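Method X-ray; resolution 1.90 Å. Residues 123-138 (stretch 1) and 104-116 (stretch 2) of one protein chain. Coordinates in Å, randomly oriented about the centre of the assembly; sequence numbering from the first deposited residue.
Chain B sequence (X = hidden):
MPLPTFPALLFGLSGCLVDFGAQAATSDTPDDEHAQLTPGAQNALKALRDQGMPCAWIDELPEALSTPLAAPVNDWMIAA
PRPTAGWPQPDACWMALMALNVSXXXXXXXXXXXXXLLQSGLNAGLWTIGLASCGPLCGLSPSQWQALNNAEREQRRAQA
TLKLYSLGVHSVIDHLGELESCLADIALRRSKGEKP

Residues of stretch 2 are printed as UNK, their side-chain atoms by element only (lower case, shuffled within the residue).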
ATOM      1  N   ASN B 123       1.726   1.987  -8.706  1.00  6.01           N
ATOM      2  CA  ASN B 123       0.641   1.030  -8.392  1.00  6.16           C
ATOM      3  C   ASN B 123       0.478   0.790  -6.897  1.00  6.55           C
ATOM      4  O   ASN B 123      -0.654   0.578  -6.395  1.00  6.98           O
ATOM      5  CB  ASN B 123       0.883  -0.299  -9.110  1.00  5.94           C
ATOM      6  CG  ASN B 123       0.639  -0.202 -10.629  1.00  7.47           C
ATOM      7  OD1 ASN B 123       0.024   0.749 -11.092  1.00  7.11           O
ATOM      8  ND2 ASN B 123       1.145  -1.179 -11.399  1.00  8.68           N
ATOM      9  N   ALA B 124       1.592   0.832  -6.174  1.00  5.84           N
ATOM     10  CA  ALA B 124       1.570   0.589  -4.723  1.00  5.91           C
ATOM     11  C   ALA B 124       1.116   1.837  -3.942  1.00  6.31           C
ATOM     12  O   ALA B 124       0.891   1.775  -2.725  1.00  6.14           O
ATOM     13  CB  ALA B 124       2.965   0.118  -4.245  1.00  5.82           C
ATOM     14  N   GLY B 125       0.977   2.958  -4.642  1.00  6.15           N
ATOM     15  CA  GLY B 125       0.452   4.172  -4.019  1.00  6.26           C
ATOM     16  C   GLY B 125       1.522   5.114  -3.498  1.00  7.03           C
ATOM     17  O   GLY B 125       1.206   6.044  -2.751  1.00  6.11           O
ATOM     18  N   LEU B 126       2.785   4.868  -3.874  1.00  5.92           N
ATOM     19  CA  LEU B 126       3.903   5.688  -3.380  1.00  6.69           C
ATOM     20  C   LEU B 126       4.141   6.960  -4.192  1.00  5.92           C
ATOM     21  O   LEU B 126       3.687   7.090  -5.336  1.00  4.68           O
ATOM     22  CB  LEU B 126       5.210   4.867  -3.341  1.00  6.37           C
ATOM     23  CG  LEU B 126       5.350   3.927  -2.124  1.00  8.97           C
ATOM     24  CD1 LEU B 126       4.602   2.632  -2.372  1.00  9.97           C
ATOM     25  CD2 LEU B 126       6.818   3.610  -1.812  1.00  8.94           C
ATOM     26  N   TRP B 127       4.853   7.903  -3.564  1.00  5.74           N
ATOM     27  CA  TRP B 127       5.527   8.977  -4.285  1.00  5.81           C
ATOM     28  C   TRP B 127       6.665   8.335  -5.074  1.00  5.20           C
ATOM     29  O   TRP B 127       7.268   7.351  -4.631  1.00  5.51           O
ATOM     30  CB  TRP B 127       6.116  10.014  -3.311  1.00  5.74           C
ATOM     31  CG  TRP B 127       5.071  10.931  -2.704  1.00  5.18           C
ATOM     32  CD1 TRP B 127       4.449  10.794  -1.486  1.00  7.73           C
ATOM     33  CD2 TRP B 127       4.550  12.119  -3.294  1.00  4.49           C
ATOM     34  NE1 TRP B 127       3.561  11.843  -1.284  1.00  6.19           N
ATOM     35  CE2 TRP B 127       3.600  12.663  -2.385  1.00  7.33           C
ATOM     36  CE3 TRP B 127       4.780  12.774  -4.514  1.00  5.54           C
ATOM     37  CZ2 TRP B 127       2.874  13.831  -2.667  1.00  7.25           C
ATOM     38  CZ3 TRP B 127       4.066  13.945  -4.794  1.00  6.80           C
ATOM     39  CH2 TRP B 127       3.126  14.463  -3.863  1.00  6.89           C
ATOM     40  N   THR B 128       6.962   8.898  -6.242  1.00  5.59           N
ATOM     41  CA  THR B 128       8.056   8.374  -7.090  1.00  5.31           C
ATOM     42  C   THR B 128       9.018   9.455  -7.567  1.00  5.19           C
ATOM     43  O   THR B 128       8.599  10.546  -7.931  1.00  5.71           O
ATOM     44  CB  THR B 128       7.525   7.600  -8.345  1.00  5.45           C
ATOM     45  OG1 THR B 128       6.703   8.458  -9.141  1.00  4.65           O
ATOM     46  CG2 THR B 128       6.685   6.406  -7.924  1.00  5.22           C
ATOM     47  N   ILE B 129      10.309   9.131  -7.560  1.00  4.90           N
ATOM     48  CA  ILE B 129      11.345   9.993  -8.106  1.00  5.29           C
ATOM     49  C   ILE B 129      12.044   9.162  -9.170  1.00  5.47           C
ATOM     50  O   ILE B 129      12.482   8.046  -8.888  1.00  6.35           O
ATOM     51  CB  ILE B 129      12.381  10.447  -7.019  1.00  4.47           C
ATOM     52  CG1 ILE B 129      11.666  11.291  -5.947  1.00  6.12           C
ATOM     53  CG2 ILE B 129      13.622  11.169  -7.683  1.00  4.62           C
ATOM     54  CD1 ILE B 129      12.484  11.568  -4.624  1.00  6.10           C
ATOM     55  N   GLY B 130      12.103   9.700 -10.384  1.00  5.85           N
ATOM     56  CA  GLY B 130      12.775   9.067 -11.506  1.00  5.49           C
ATOM     57  C   GLY B 130      14.175   9.622 -11.696  1.00  5.71           C
ATOM     58  O   GLY B 130      14.456  10.784 -11.363  1.00  5.38           O
ATOM     59  N   LEU B 131      15.058   8.778 -12.221  1.00  6.12           N
ATOM     60  CA  LEU B 131      16.457   9.134 -12.432  1.00  6.70           C
ATOM     61  C   LEU B 131      16.781   9.192 -13.925  1.00  6.98           C
ATOM     62  O   LEU B 131      16.586   8.221 -14.644  1.00  6.86           O
ATOM     63  CB  LEU B 131      17.384   8.142 -11.689  1.00  6.79           C
ATOM     64  CG  LEU B 131      17.344   8.156 -10.146  1.00  6.95           C
ATOM     65  CD1 LEU B 131      18.260   7.074  -9.541  1.00  7.08           C
ATOM     66  CD2 LEU B 131      17.719   9.526  -9.572  1.00  7.13           C
ATOM     67  N   ALA B 132      17.292  10.337 -14.379  1.00  6.75           N
ATOM     68  CA  ALA B 132      17.376  10.604 -15.831  1.00  7.36           C
ATOM     69  C   ALA B 132      18.660  10.117 -16.528  1.00  7.16           C
ATOM     70  O   ALA B 132      18.739  10.131 -17.756  1.00  8.26           O
ATOM     71  CB  ALA B 132      17.180  12.079 -16.086  1.00  7.12           C
ATOM     72  N   SER B 133      19.660   9.711 -15.762  1.00  6.36           N
ATOM     73  CA  SER B 133      20.983   9.405 -16.342  1.00  6.45           C
ATOM     74  C   SER B 133      21.383   7.949 -16.273  1.00  6.28           C
ATOM     75  O   SER B 133      22.029   7.431 -17.187  1.00  5.44           O
ATOM     76  CB  SER B 133      22.075  10.232 -15.650  1.00  5.82           C
ATOM     77  OG  SER B 133      21.854  11.635 -15.839  1.00  8.89           O
ATOM     78  N   CYS B 134      21.070   7.308 -15.151  1.00  6.33           N
ATOM     79  CA  CYS B 134      21.743   6.048 -14.814  1.00  6.92           C
ATOM     80  C   CYS B 134      20.902   4.792 -15.052  1.00  6.70           C
ATOM     81  O   CYS B 134      21.380   3.678 -14.817  1.00  7.55           O
ATOM     82  CB  CYS B 134      22.228   6.078 -13.350  1.00  6.86           C
ATOM     83  SG  CYS B 134      20.899   6.332 -12.203  1.00  8.08           S
ATOM     84  N   GLY B 135      19.685   4.961 -15.561  1.00  6.31           N
ATOM     85  CA  GLY B 135      18.734   3.845 -15.655  1.00  6.01           C
ATOM     86  C   GLY B 135      18.716   3.178 -17.019  1.00  6.28           C
ATOM     87  O   GLY B 135      19.441   3.605 -17.921  1.00  6.72           O
ATOM     88  N   PRO B 136      17.846   2.156 -17.201  1.00  6.41           N
ATOM     89  CA  PRO B 136      17.819   1.391 -18.460  1.00  7.00           C
ATOM     90  C   PRO B 136      17.387   2.164 -19.717  1.00  7.41           C
ATOM     91  O   PRO B 136      17.731   1.759 -20.831  1.00  8.48           O
ATOM     92  CB  PRO B 136      16.839   0.223 -18.151  1.00  7.36           C
ATOM     93  CG  PRO B 136      15.931   0.771 -17.101  1.00  6.52           C
ATOM     94  CD  PRO B 136      16.837   1.672 -16.241  1.00  5.90           C
ATOM     95  N   LEU B 137      16.651   3.267 -19.564  1.00  7.41           N
ATOM     96  CA  LEU B 137      16.247   4.080 -20.720  1.00  6.97           C
ATOM     97  C   LEU B 137      17.451   4.776 -21.341  1.00  7.60           C
ATOM     98  O   LEU B 137      17.452   5.103 -22.534  1.00  8.58           O
ATOM     99  CB  LEU B 137      15.218   5.129 -20.334  1.00  6.46           C
ATOM    100  CG  LEU B 137      13.847   4.580 -19.965  1.00  7.62           C
ATOM    101  CD1 LEU B 137      13.015   5.669 -19.293  1.00  8.52           C
ATOM    102  CD2 LEU B 137      13.151   4.058 -21.212  1.00  6.27           C
ATOM    103  N   CYS B 138      18.468   5.008 -20.524  1.00  6.88           N
ATOM    104  CA  CYS B 138      19.771   5.432 -21.034  1.00  7.51           C
ATOM    105  C   CYS B 138      20.641   4.198 -21.355  1.00  7.21           C
ATOM    106  O   CYS B 138      21.157   4.076 -22.460  1.00  8.51           O
ATOM    107  CB  CYS B 138      20.448   6.375 -20.026  1.00  7.35           C
ATOM    108  SG  CYS B 138      19.427   7.846 -19.636  1.00  9.67           S
ATOM    109  N   UNK B 104       2.778   3.700   8.130  1.00 11.45           N
ATOM    110  CA  UNK B 104       1.841   4.332   7.191  1.00 12.00           C
ATOM    111  C   UNK B 104       2.451   4.453   5.794  1.00 11.18           C
ATOM    112  O   UNK B 104       3.627   4.822   5.655  1.00  9.30           O
ATOM    113  c   UNK B 104       1.465   5.758   7.629  1.00 13.09           C
ATOM    114  o   UNK B 104       2.402   6.196  10.216  1.00 29.28           O
ATOM    115  n   UNK B 104       0.472   5.601  11.210  1.00 26.41           N
ATOM    116  c   UNK B 104       1.211   5.900  10.138  1.00 23.89           C
ATOM    117  c   UNK B 104       0.507   5.873   8.788  1.00 17.98           C
ATOM    118  N   UNK B 105       1.634   4.194   4.766  1.00  9.84           N
ATOM    119  CA  UNK B 105       2.026   4.486   3.385  1.00  9.48           C
ATOM    120  C   UNK B 105       2.348   5.967   3.171  1.00 10.10           C
ATOM    121  O   UNK B 105       3.244   6.325   2.373  1.00  9.80           O
ATOM    122  c   UNK B 105       0.872   4.102   2.434  1.00  9.20           C
ATOM    123  c   UNK B 105       2.250   3.394   0.451  1.00  9.74           C
ATOM    124  c   UNK B 105      -0.150   3.962   0.156  1.00  7.72           C
ATOM    125  c   UNK B 105       1.097   4.282   0.933  1.00  8.59           C
ATOM    126  N   UNK B 106       1.587   6.836   3.837  1.00  9.67           N
ATOM    127  CA  UNK B 106       1.699   8.265   3.584  1.00 10.95           C
ATOM    128  C   UNK B 106       3.147   8.759   3.716  1.00  9.47           C
ATOM    129  O   UNK B 106       3.805   8.538   4.743  1.00  9.47           O
ATOM    130  o   UNK B 106       0.069  12.699   4.970  1.00 23.26           O
ATOM    131  c   UNK B 106       0.769   9.082   4.485  1.00 10.69           C
ATOM    132  c   UNK B 106      -0.022  11.453   5.073  1.00 14.92           C
ATOM    133  c   UNK B 106       0.778  10.589   4.114  1.00 12.16           C
ATOM    134  o   UNK B 106      -0.745  10.895   5.912  1.00 21.84           O
ATOM    135  N   UNK B 107       3.622   9.409   2.656  1.00  9.29           N
ATOM    136  CA  UNK B 107       4.953  10.009   2.621  1.00  7.83           C
ATOM    137  C   UNK B 107       6.080   9.093   2.187  1.00  8.21           C
ATOM    138  O   UNK B 107       7.225   9.551   2.043  1.00  8.30           O
ATOM    139  N   UNK B 108       5.797   7.799   1.996  1.00  7.60           N
ATOM    140  CA  UNK B 108       6.836   6.872   1.503  1.00  7.42           C
ATOM    141  C   UNK B 108       7.192   7.170   0.040  1.00  7.08           C
ATOM    142  O   UNK B 108       6.319   7.529  -0.751  1.00  7.23           O
ATOM    143  s   UNK B 108       6.260   4.906   3.406  1.00  8.84           S
ATOM    144  c   UNK B 108       6.403   5.417   1.674  1.00  7.77           C
ATOM    145  N   UNK B 109       8.473   7.019  -0.312  1.00  6.31           N
ATOM    146  CA  UNK B 109       8.959   7.375  -1.655  1.00  6.29           C
ATOM    147  C   UNK B 109       9.754   6.224  -2.271  1.00  6.00           C
ATOM    148  O   UNK B 109      10.467   5.515  -1.562  1.00  5.55           O
ATOM    149  c   UNK B 109      10.224   9.092  -3.041  1.00  5.68           C
ATOM    150  c   UNK B 109       9.879   8.623  -1.619  1.00  5.60           C
ATOM    151  c   UNK B 109       9.227   9.763  -0.825  1.00  6.59           C
ATOM    152  N   UNK B 110       9.612   6.052  -3.593  1.00  5.68           N
ATOM    153  CA  UNK B 110      10.430   5.101  -4.339  1.00  5.34           C
ATOM    154  C   UNK B 110      11.270   5.909  -5.305  1.00  5.07           C
ATOM    155  O   UNK B 110      10.749   6.756  -6.028  1.00  5.46           O
ATOM    156  c   UNK B 110       9.339   2.572  -7.154  1.00  4.88           C
ATOM    157  c   UNK B 110      10.324   3.304  -6.223  1.00  4.71           C
ATOM    158  c   UNK B 110       9.559   4.104  -5.143  1.00  5.16           C
ATOM    159  c   UNK B 110      11.289   2.289  -5.599  1.00  2.87           C
ATOM    160  N   UNK B 111      12.560   5.631  -5.321  1.00  5.20           N
ATOM    161  CA  UNK B 111      13.473   6.255  -6.265  1.00  5.79           C
ATOM    162  C   UNK B 111      13.997   5.152  -7.192  1.00  5.33           C
ATOM    163  O   UNK B 111      14.506   4.149  -6.705  1.00  4.55           O
ATOM    164  c   UNK B 111      14.655   6.895  -5.511  1.00  4.82           C
ATOM    165  c   UNK B 111      14.136   7.528  -3.062  1.00  6.97           C
ATOM    166  c   UNK B 111      15.660   7.521  -6.493  1.00  6.05           C
ATOM    167  c   UNK B 111      14.132   7.965  -4.525  1.00  6.01           C
ATOM    168  N   UNK B 112      13.906   5.371  -8.513  1.00  6.59           N
ATOM    169  CA  UNK B 112      14.344   4.388  -9.532  1.00  6.20           C
ATOM    170  C   UNK B 112      14.498   5.098 -10.891  1.00  6.50           C
ATOM    171  O   UNK B 112      13.893   6.143 -11.117  1.00  5.54           O
ATOM    172  o   UNK B 112      13.701   2.260 -10.599  1.00  6.40           O
ATOM    173  c   UNK B 112      13.305   3.258  -9.660  1.00  6.93           C
ATOM    174  N   UNK B 113      15.299   4.525 -11.788  1.00  6.18           N
ATOM    175  CA  UNK B 113      15.209   4.884 -13.209  1.00  6.17           C
ATOM    176  C   UNK B 113      14.548   3.846 -14.105  1.00  6.75           C
ATOM    177  O   UNK B 113      14.519   4.010 -15.332  1.00  7.43           O
ATOM    178  N   UNK B 114      13.977   2.797 -13.507  1.00  6.69           N
ATOM    179  CA  UNK B 114      13.425   1.678 -14.273  1.00  6.94           C
ATOM    180  C   UNK B 114      11.908   1.815 -14.372  1.00  6.43           C
ATOM    181  O   UNK B 114      11.223   1.830 -13.350  1.00  5.22           O
ATOM    182  c   UNK B 114      13.774   0.330 -13.610  1.00  7.43           C
ATOM    183  c   UNK B 114      13.301  -0.874 -14.431  1.00  9.01           C
ATOM    184  o   UNK B 114      12.174  -0.860 -14.919  1.00 13.86           O
ATOM    185  o   UNK B 114      14.036  -1.852 -14.560  1.00 10.81           O
ATOM    186  N   UNK B 115      11.378   1.923 -15.606  1.00  7.26           N
ATOM    187  CA  UNK B 115       9.941   2.197 -15.760  1.00  7.29           C
ATOM    188  C   UNK B 115       9.051   1.152 -15.123  1.00  7.22           C
ATOM    189  O   UNK B 115       7.949   1.489 -14.671  1.00  7.96           O
ATOM    190  c   UNK B 115      11.055   2.490 -17.832  1.00  9.31           C
ATOM    191  c   UNK B 115       9.740   2.188 -17.280  1.00  6.69           C
ATOM    192  c   UNK B 115      12.051   1.837 -16.918  1.00  7.97           C
ATOM    193  N   UNK B 116       9.521  -0.088 -15.091  1.00  6.04           N
ATOM    194  CA  UNK B 116       8.747  -1.202 -14.521  1.00  7.10           C
ATOM    195  C   UNK B 116       8.682  -1.162 -13.001  1.00  6.56           C
ATOM    196  O   UNK B 116       7.617  -1.385 -12.400  1.00  7.13           O
ATOM    197  c   UNK B 116      10.023  -5.936 -15.335  1.00 16.97           C
ATOM    198  c   UNK B 116       9.624  -4.134 -16.961  1.00  9.46           C
ATOM    199  n   UNK B 116       9.197  -5.281 -16.139  1.00 15.07           N
ATOM    200  n   UNK B 116      11.286  -5.558 -15.279  1.00 17.40           N
ATOM    201  n   UNK B 116       9.603  -6.957 -14.590  1.00 18.16           N
ATOM    202  c   UNK B 116       8.969  -2.830 -16.482  1.00  8.38           C
ATOM    203  c   UNK B 116       9.292  -2.545 -14.997  1.00  6.66           C
TER
HETATM  204  O   HOH W   1      16.060   4.863 -17.239  1.00  7.78           O

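Position 104 carries three carbons in a row, the third bearing one oxygen and one nitrogen: a primary amide, hence Gln 104. It touches nothing on stretch 1; NE2 is hydrogen-bonded elsewhere in the structure and OE1 to a residue adjoining one of the stretches.

Position 105 has four carbons, forked at the second, which is leucine. Leu 105 is buried, where an aliphatic side chain leaves no polar group unsatisfied, and points toward stretch 1; its CD1 lies 3.8 Å from Leu 126 CD1, and its CD2 3.8 Å from Gly 125 O. A side chain on Gly 125 would crowd that CD2, and the positive phi there, in a Schellman motif, calls for glycine in any case.

Position 106 has three carbons, the third carrying two oxygens. The CA-to-CB bond of Glu 106 points away from stretch 1, and the residue is exposed, as suits a charge.

Position 107 has no side-chain atoms and a phi of 87°, which favours Gly 107. It occupies the third place of a type II turn, closed by the bond from the backbone N of position 108 to Leu 105 O (3.0 Å). Its CA lies 4.2 Å from Trp 127 CD1.

Position 108 shows one carbon and then a sulfur: Cys 108. Its CB packs 3.9 Å from Leu 126 CD2, a small, fairly apolar group suited to a buried site. Its carbonyl opens the ladder, with Trp 127 N donating to Cys 108 O at 3.2 Å.

At position 109 one carbon carries two others, giving valine, beta-branched and at home in a strand. Val 109 CG1 meets Ile 129 CD1 at 3.7 Å, and CG2 meets Trp 127 CB at 4.0 Å.

Position 110 again has four carbons forked at the second. Leu 110, aliphatic as its buried site favours, projects from the other face, with Thr 128; its CB is 4.3 Å from Leu 126 CD2.

Position 111 forks at the first carbon, one arm two carbons long: isoleucine, beta-branched and buried. Ile 111 returns to the Val 109 face, CG1 3.9 Å from Ile 129 CB and CG2 4.0 Å from Leu 131 CD1.

Position 112 has one carbon and one oxygen. The hydroxyl of Ser 112 serves its own stretch, OG accepting from the backbone N of position 114 at 3.0 Å.

Position 113 has no side-chain atoms. A CB on Gly 113 would be tight against Gly 135 CA and Leu 131 O.

Position 114 has two carbons, the second carrying two oxygens. Asp 114 is an N-cap: OD1 accepts from the backbone N of position 116 at 2.8 Å.

Position 115 closes three carbons onto its own N. Pro 115, beginning the helix, sets CG 4.0 Å from Leu 137 CD1.

Position 116 ends in a carbon bonded to three nitrogens, so Arg 116, its charge suited to an exposed place.

The contact is a parallel ladder: Leu 110 N to Trp 127 O and Ile 129 N to Leu 110 O, both 2.9 Å, then Ser 112 N to Ile 129 O, 3.1 Å. Aliphatic packing reinforces it, and a water links Gly 113 O (2.6 Å) to Leu 137 N (2.9 Å).

Stretch 2 104-116: QLEGCVLISGDPR
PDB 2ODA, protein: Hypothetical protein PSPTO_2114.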